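Local coordinates for nourseothricin acetyltransferase (Streptomyces noursei, PDB 5C82), which probably inactivates the antibiotic nourseothricin by acetylating it, acting as a GNAT-family resistance enzyme, at residues D76-D88 with A92-R104. The protein carries 1 engineered substitution. Residues are numbered along the deposited sequence; the frame is centred on the assembly and turned at random.
Sequences DPDSRTFVAYGDD and AGFVVVSYSGWNR
R80, F82 and A84 pair with V97, V95 and G93 as the hydrogen-bonded positions of an antiparallel hairpin, the axes of strands 79-85 and 92-100 approaching to 4.6 Å at an angle of 171°. V97 N to R80 O is the straightest rung, at 2.7 Å and 170°. At the turn end A92 and G93 both face A84 in a classic beta bulge, where A84 O accepts from A92 N (2.8 Å) and, at greater length, from G93 N (3.3 Å). Beyond the ladder, Y99 N makes a weak bond to D78 O.

Within the mixed sheet of the GNAT fold, the hairpin lies between strands 11-14 and 105-113. R80, F82, A84, V95 and V97 share one face, against which helix 122-137 packs through V122, A130 and F133. Here F82 and V95 lie side by side, V95 CG1 meeting the F82 ring at its edge, 3.9 Å from CD2, while R80 CG sits over the rim of one ring face. With CG anti to the backbone N (chi1 -158°), the R80 chain extends away from V97, and its NE is hydrogen-bonded to T14 OG1, on neighbouring strand 11-14.

On the other face T81 OG1 sits against both V96 methyls, 3.6 Å from CG2, and V83 CG1 reaches F94 CB at 4.1 Å.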
ATOM      1  N   ASP A  76      18.928   3.302 -11.571  1.00 78.91           N
ATOM      2  CA  ASP A  76      17.508   3.234 -11.910  1.00 78.63           C
ATOM      3  C   ASP A  76      17.196   1.986 -12.804  1.00 80.60           C
ATOM      4  O   ASP A  76      16.678   2.149 -13.915  1.00 80.86           O
ATOM      5  CB  ASP A  76      17.077   4.565 -12.574  1.00 80.94           C
ATOM      6  CG  ASP A  76      15.577   4.775 -12.702  1.00 95.13           C
ATOM      7  OD1 ASP A  76      14.910   4.975 -11.655  1.00 95.63           O
ATOM      8  OD2 ASP A  76      15.075   4.783 -13.852  1.00101.65           O
ATOM      9  N   PRO A  77      17.496   0.730 -12.355  1.00 74.50           N
ATOM     10  CA  PRO A  77      17.236  -0.436 -13.225  1.00 72.74           C
ATOM     11  C   PRO A  77      15.863  -1.097 -13.068  1.00 71.28           C
ATOM     12  O   PRO A  77      15.395  -1.757 -14.000  1.00 70.52           O
ATOM     13  CB  PRO A  77      18.361  -1.408 -12.850  1.00 74.71           C
ATOM     14  CG  PRO A  77      18.742  -1.040 -11.432  1.00 79.73           C
ATOM     15  CD  PRO A  77      18.137   0.306 -11.087  1.00 75.69           C
ATOM     16  N   ASP A  78      15.251  -0.967 -11.876  1.00 63.32           N
ATOM     17  CA  ASP A  78      13.957  -1.559 -11.548  1.00 60.74           C
ATOM     18  C   ASP A  78      12.770  -0.691 -11.960  1.00 58.27           C
ATOM     19  O   ASP A  78      11.649  -1.194 -12.026  1.00 57.93           O
ATOM     20  CB  ASP A  78      13.898  -1.929 -10.059  1.00 62.65           C
ATOM     21  CG  ASP A  78      14.849  -3.042  -9.651  1.00 67.84           C
ATOM     22  OD1 ASP A  78      15.038  -3.995 -10.453  1.00 65.93           O
ATOM     23  OD2 ASP A  78      15.373  -2.986  -8.516  1.00 72.23           O
ATOM     24  N   SER A  79      13.018   0.601 -12.260  1.00 50.01           N
ATOM     25  CA  SER A  79      12.013   1.551 -12.732  1.00 47.45           C
ATOM     26  C   SER A  79      12.084   1.685 -14.270  1.00 45.02           C
ATOM     27  O   SER A  79      13.180   1.588 -14.836  1.00 46.05           O
ATOM     28  CB  SER A  79      12.213   2.910 -12.066  1.00 51.34           C
ATOM     29  OG  SER A  79      11.303   3.885 -12.554  1.00 63.31           O
ATOM     30  N   ARG A  80      10.921   1.877 -14.940  1.00 33.62           N
ATOM     31  CA  ARG A  80      10.824   2.069 -16.394  1.00 29.80           C
ATOM     32  C   ARG A  80       9.498   2.710 -16.808  1.00 27.09           C
ATOM     33  O   ARG A  80       8.471   2.448 -16.186  1.00 24.30           O
ATOM     34  CB  ARG A  80      11.013   0.751 -17.152  1.00 27.80           C
ATOM     35  CG  ARG A  80      11.442   0.934 -18.613  1.00 35.33           C
ATOM     36  CD  ARG A  80      12.038  -0.349 -19.104  1.00 46.44           C
ATOM     37  NE  ARG A  80      12.754  -0.219 -20.364  1.00 64.25           N
ATOM     38  CZ  ARG A  80      13.899  -0.837 -20.622  1.00 76.41           C
ATOM     39  NH1 ARG A  80      14.473  -1.601 -19.698  1.00 54.63           N
ATOM     40  NH2 ARG A  80      14.490  -0.683 -21.800  1.00 67.08           N
ATOM     41  N   THR A  81       9.537   3.536 -17.866  1.00 20.28           N
ATOM     42  CA  THR A  81       8.374   4.175 -18.477  1.00 19.14           C
ATOM     43  C   THR A  81       8.315   3.775 -19.950  1.00 21.16           C
ATOM     44  O   THR A  81       9.293   3.946 -20.674  1.00 20.07           O
ATOM     45  CB  THR A  81       8.403   5.721 -18.325  1.00 23.93           C
ATOM     46  OG1 THR A  81       8.438   6.069 -16.947  1.00 28.79           O
ATOM     47  CG2 THR A  81       7.204   6.416 -19.001  1.00 16.19           C
ATOM     48  N   PHE A  82       7.153   3.275 -20.390  1.00 17.64           N
ATOM     49  CA  PHE A  82       6.891   2.945 -21.783  1.00 16.90           C
ATOM     50  C   PHE A  82       5.884   3.934 -22.343  1.00 19.39           C
ATOM     51  O   PHE A  82       4.895   4.251 -21.683  1.00 16.39           O
ATOM     52  CB  PHE A  82       6.382   1.507 -21.945  1.00 18.53           C
ATOM     53  CG  PHE A  82       7.346   0.470 -21.443  1.00 20.30           C
ATOM     54  CD1 PHE A  82       8.440   0.086 -22.213  1.00 23.90           C
ATOM     55  CD2 PHE A  82       7.116  -0.190 -20.243  1.00 23.05           C
ATOM     56  CE1 PHE A  82       9.328  -0.886 -21.754  1.00 26.48           C
ATOM     57  CE2 PHE A  82       8.002  -1.161 -19.779  1.00 27.28           C
ATOM     58  CZ  PHE A  82       9.093  -1.520 -20.545  1.00 26.92           C
ATOM     59  N   VAL A  83       6.152   4.443 -23.551  1.00 17.90           N
ATOM     60  CA  VAL A  83       5.283   5.419 -24.222  1.00 16.67           C
ATOM     61  C   VAL A  83       4.719   4.809 -25.482  1.00 20.77           C
ATOM     62  O   VAL A  83       5.375   3.975 -26.100  1.00 21.22           O
ATOM     63  CB  VAL A  83       6.016   6.765 -24.528  1.00 18.90           C
ATOM     64  CG1 VAL A  83       6.271   7.578 -23.254  1.00 17.24           C
ATOM     65  CG2 VAL A  83       7.312   6.545 -25.329  1.00 18.68           C
ATOM     66  N   ALA A  84       3.544   5.263 -25.884  1.00 17.39           N
ATOM     67  CA  ALA A  84       2.859   4.876 -27.124  1.00 17.66           C
ATOM     68  C   ALA A  84       2.557   6.145 -27.908  1.00 21.06           C
ATOM     69  O   ALA A  84       1.929   7.059 -27.369  1.00 21.10           O
ATOM     70  CB  ALA A  84       1.556   4.142 -26.819  1.00 18.02           C
ATOM     71  N   TYR A  85       3.053   6.233 -29.145  1.00 17.73           N
ATOM     72  CA  TYR A  85       2.825   7.400 -30.012  1.00 17.70           C
ATOM     73  C   TYR A  85       1.962   7.027 -31.209  1.00 23.45           C
ATOM     74  O   TYR A  85       2.156   5.981 -31.817  1.00 21.40           O
ATOM     75  CB  TYR A  85       4.154   8.019 -30.480  1.00 17.55           C
ATOM     76  CG  TYR A  85       4.773   8.959 -29.467  1.00 19.37           C
ATOM     77  CD1 TYR A  85       5.643   8.488 -28.489  1.00 20.53           C
ATOM     78  CD2 TYR A  85       4.507  10.325 -29.500  1.00 20.50           C
ATOM     79  CE1 TYR A  85       6.196   9.343 -27.541  1.00 21.06           C
ATOM     80  CE2 TYR A  85       5.064  11.196 -28.560  1.00 21.00           C
ATOM     81  CZ  TYR A  85       5.905  10.698 -27.582  1.00 28.45           C
ATOM     82  OH  TYR A  85       6.456  11.549 -26.656  1.00 29.03           O
ATOM     83  N   GLY A  86       1.028   7.897 -31.543  1.00 25.00           N
ATOM     84  CA  GLY A  86       0.166   7.720 -32.704  1.00 27.17           C
ATOM     85  C   GLY A  86       0.846   8.165 -33.984  1.00 36.66           C
ATOM     86  O   GLY A  86       1.973   8.667 -33.935  1.00 35.68           O
ATOM     87  N   ASP A  87       0.152   7.998 -35.139  1.00 38.85           N
ATOM     88  CA  ASP A  87       0.626   8.385 -36.481  1.00 40.93           C
ATOM     89  C   ASP A  87       0.940   9.880 -36.583  1.00 45.95           C
ATOM     90  O   ASP A  87       1.900  10.270 -37.245  1.00 46.78           O
ATOM     91  CB  ASP A  87      -0.400   7.998 -37.564  1.00 43.68           C
ATOM     92  CG  ASP A  87      -0.282   6.574 -38.077  1.00 63.77           C
ATOM     93  OD1 ASP A  87       0.757   6.249 -38.703  1.00 65.79           O
ATOM     94  OD2 ASP A  87      -1.260   5.800 -37.915  1.00 72.81           O
ATOM     95  N   ASP A  88       0.147  10.693 -35.890  1.00 42.57           N
ATOM     96  CA  ASP A  88       0.215  12.149 -35.821  1.00 42.41           C
ATOM     97  C   ASP A  88       1.433  12.729 -35.060  1.00 44.21           C
ATOM     98  O   ASP A  88       1.660  13.937 -35.128  1.00 43.75           O
ATOM     99  CB  ASP A  88      -1.102  12.671 -35.210  1.00 45.28           C
ATOM    100  CG  ASP A  88      -1.524  12.054 -33.868  1.00 63.15           C
ATOM    101  OD1 ASP A  88      -0.672  11.401 -33.206  1.00 63.71           O
ATOM    102  OD2 ASP A  88      -2.692  12.250 -33.468  1.00 72.20           O
ATOM    103  N   ALA A  92      -0.108   8.985 -27.242  1.00 19.62           N
ATOM    104  CA  ALA A  92      -1.393   8.308 -27.106  1.00 18.92           C
ATOM    105  C   ALA A  92      -1.519   7.780 -25.692  1.00 23.73           C
ATOM    106  O   ALA A  92      -2.643   7.633 -25.182  1.00 23.24           O
ATOM    107  CB  ALA A  92      -1.497   7.162 -28.102  1.00 19.38           C
ATOM    108  N   GLY A  93      -0.372   7.499 -25.068  1.00 19.58           N
ATOM    109  CA  GLY A  93      -0.372   6.949 -23.728  1.00 19.42           C
ATOM    110  C   GLY A  93       0.982   6.568 -23.194  1.00 24.26           C
ATOM    111  O   GLY A  93       1.963   6.532 -23.940  1.00 24.19           O
ATOM    112  N   PHE A  94       1.034   6.310 -21.872  1.00 19.55           N
ATOM    113  CA  PHE A  94       2.257   5.894 -21.184  1.00 18.98           C
ATOM    114  C   PHE A  94       1.950   4.983 -20.012  1.00 22.77           C
ATOM    115  O   PHE A  94       0.828   4.972 -19.500  1.00 24.32           O
ATOM    116  CB  PHE A  94       3.105   7.122 -20.730  1.00 20.37           C
ATOM    117  CG  PHE A  94       2.470   7.957 -19.641  1.00 20.85           C
ATOM    118  CD1 PHE A  94       1.610   9.003 -19.958  1.00 22.08           C
ATOM    119  CD2 PHE A  94       2.728   7.692 -18.296  1.00 22.80           C
ATOM    120  CE1 PHE A  94       1.000   9.757 -18.953  1.00 24.00           C
ATOM    121  CE2 PHE A  94       2.108   8.440 -17.286  1.00 25.47           C
ATOM    122  CZ  PHE A  94       1.249   9.470 -17.620  1.00 23.24           C
ATOM    123  N   VAL A  95       2.953   4.264 -19.553  1.00 18.82           N
ATOM    124  CA  VAL A  95       2.860   3.401 -18.360  1.00 18.28           C
ATOM    125  C   VAL A  95       4.195   3.524 -17.616  1.00 21.13           C
ATOM    126  O   VAL A  95       5.268   3.467 -18.232  1.00 19.56           O
ATOM    127  CB  VAL A  95       2.445   1.915 -18.658  1.00 21.51           C
ATOM    128  CG1 VAL A  95       3.498   1.163 -19.472  1.00 20.43           C
ATOM    129  CG2 VAL A  95       2.122   1.156 -17.372  1.00 21.38           C
ATOM    130  N   VAL A  96       4.120   3.753 -16.315  1.00 18.40           N
ATOM    131  CA  VAL A  96       5.296   3.860 -15.466  1.00 17.52           C
ATOM    132  C   VAL A  96       5.233   2.621 -14.596  1.00 21.85           C
ATOM    133  O   VAL A  96       4.188   2.335 -13.994  1.00 20.77           O
ATOM    134  CB  VAL A  96       5.345   5.179 -14.624  1.00 19.93           C
ATOM    135  CG1 VAL A  96       6.645   5.276 -13.816  1.00 18.98           C
ATOM    136  CG2 VAL A  96       5.158   6.416 -15.503  1.00 19.34           C
ATOM    137  N   VAL A  97       6.339   1.879 -14.555  1.00 18.44           N
ATOM    138  CA  VAL A  97       6.477   0.659 -13.774  1.00 18.04           C
ATOM    139  C   VAL A  97       7.672   0.750 -12.850  1.00 27.06           C
ATOM    140  O   VAL A  97       8.656   1.442 -13.149  1.00 27.61           O
ATOM    141  CB  VAL A  97       6.460  -0.652 -14.621  1.00 21.20           C
ATOM    142  CG1 VAL A  97       5.203  -0.741 -15.488  1.00 20.18           C
ATOM    143  CG2 VAL A  97       7.730  -0.838 -15.466  1.00 20.92           C
ATOM    144  N   SER A  98       7.573   0.059 -11.714  1.00 25.19           N
ATOM    145  CA  SER A  98       8.620  -0.022 -10.708  1.00 25.26           C
ATOM    146  C   SER A  98       8.646  -1.475 -10.213  1.00 29.58           C
ATOM    147  O   SER A  98       7.589  -2.064  -9.998  1.00 28.90           O
ATOM    148  CB  SER A  98       8.314   0.938  -9.564  1.00 28.54           C
ATOM    149  OG  SER A  98       9.078   0.623  -8.416  1.00 41.92           O
ATOM    150  N   TYR A  99       9.841  -2.049 -10.040  1.00 26.02           N
ATOM    151  CA  TYR A  99       9.978  -3.429  -9.586  1.00 25.35           C
ATOM    152  C   TYR A  99      10.539  -3.515  -8.166  1.00 32.54           C
ATOM    153  O   TYR A  99      11.512  -2.825  -7.842  1.00 32.78           O
ATOM    154  CB  TYR A  99      10.865  -4.232 -10.542  1.00 24.34           C
ATOM    155  CG  TYR A  99      10.983  -5.687 -10.137  1.00 24.23           C
ATOM    156  CD1 TYR A  99       9.884  -6.541 -10.207  1.00 24.45           C
ATOM    157  CD2 TYR A  99      12.187  -6.206  -9.664  1.00 24.46           C
ATOM    158  CE1 TYR A  99       9.979  -7.870  -9.814  1.00 22.89           C
ATOM    159  CE2 TYR A  99      12.295  -7.538  -9.278  1.00 24.61           C
ATOM    160  CZ  TYR A  99      11.190  -8.371  -9.372  1.00 27.31           C
ATOM    161  OH  TYR A  99      11.266  -9.678  -8.974  1.00 25.10           O
ATOM    162  N   SER A 100       9.957  -4.401  -7.345  1.00 28.88           N
ATOM    163  CA  SER A 100      10.414  -4.664  -5.979  1.00 28.31           C
ATOM    164  C   SER A 100      10.691  -6.163  -5.860  1.00 31.21           C
ATOM    165  O   SER A 100       9.770  -6.986  -5.991  1.00 32.10           O
ATOM    166  CB  SER A 100       9.367  -4.199  -4.968  1.00 33.34           C
ATOM    167  OG  SER A 100       9.581  -4.773  -3.689  1.00 45.89           O
ATOM    168  N   GLY A 101      11.959  -6.500  -5.675  1.00 26.56           N
ATOM    169  CA  GLY A 101      12.441  -7.876  -5.560  1.00 26.30           C
ATOM    170  C   GLY A 101      12.025  -8.634  -4.306  1.00 30.77           C
ATOM    171  O   GLY A 101      11.888  -9.860  -4.361  1.00 31.49           O
ATOM    172  N   TRP A 102      11.834  -7.942  -3.156  1.00 26.76           N
ATOM    173  CA  TRP A 102      11.421  -8.602  -1.907  1.00 28.05           C
ATOM    174  C   TRP A 102      10.137  -9.473  -2.084  1.00 27.35           C
ATOM    175  O   TRP A 102      10.076 -10.607  -1.607  1.00 23.80           O
ATOM    176  CB  TRP A 102      11.290  -7.582  -0.748  1.00 28.70           C
ATOM    177  CG  TRP A 102      10.268  -7.983   0.274  1.00 31.03           C
ATOM    178  CD1 TRP A 102      10.354  -9.020   1.161  1.00 34.32           C
ATOM    179  CD2 TRP A 102       8.950  -7.447   0.408  1.00 30.80           C
ATOM    180  NE1 TRP A 102       9.169  -9.157   1.843  1.00 34.08           N
ATOM    181  CE2 TRP A 102       8.290  -8.200   1.407  1.00 34.83           C
ATOM    182  CE3 TRP A 102       8.286  -6.350  -0.163  1.00 31.78           C
ATOM    183  CZ2 TRP A 102       6.994  -7.911   1.830  1.00 33.64           C
ATOM    184  CZ3 TRP A 102       6.999  -6.067   0.257  1.00 33.34           C
ATOM    185  CH2 TRP A 102       6.365  -6.846   1.239  1.00 33.93           C
ATOM    186  N   ASN A 103       9.125  -8.935  -2.778  1.00 23.73           N
ATOM    187  CA  ASN A 103       7.891  -9.673  -3.023  1.00 22.02           C
ATOM    188  C   ASN A 103       7.677  -9.918  -4.502  1.00 24.77           C
ATOM    189  O   ASN A 103       6.589 -10.350  -4.899  1.00 23.74           O
ATOM    190  CB  ASN A 103       6.687  -9.004  -2.357  1.00 18.37           C
ATOM    191  CG  ASN A 103       6.378  -7.622  -2.851  1.00 30.68           C
ATOM    192  OD1 ASN A 103       7.183  -6.986  -3.536  1.00 22.38           O
ATOM    193  ND2 ASN A 103       5.224  -7.100  -2.448  1.00 19.98           N
ATOM    194  N   ARG A 104       8.745  -9.682  -5.317  1.00 21.31           N
ATOM    195  CA  ARG A 104       8.773  -9.899  -6.771  1.00 20.69           C
ATOM    196  C   ARG A 104       7.539  -9.254  -7.413  1.00 22.70           C
ATOM    197  O   ARG A 104       6.813  -9.866  -8.200  1.00 20.16           O
ATOM    198  CB  ARG A 104       8.870 -11.402  -7.101  1.00 22.10           C
ATOM    199  CG  ARG A 104      10.047 -12.127  -6.448  1.00 30.87           C
ATOM    200  CD  ARG A 104       9.822 -13.631  -6.448  1.00 37.56           C
ATOM    201  NE  ARG A 104       9.790 -14.207  -7.799  1.00 49.28           N
ATOM    202  CZ  ARG A 104       8.859 -15.055  -8.239  1.00 66.07           C
ATOM    203  NH1 ARG A 104       7.857 -15.426  -7.447  1.00 56.77           N
ATOM    204  NH2 ARG A 104       8.917 -15.527  -9.479  1.00 46.22           N
TER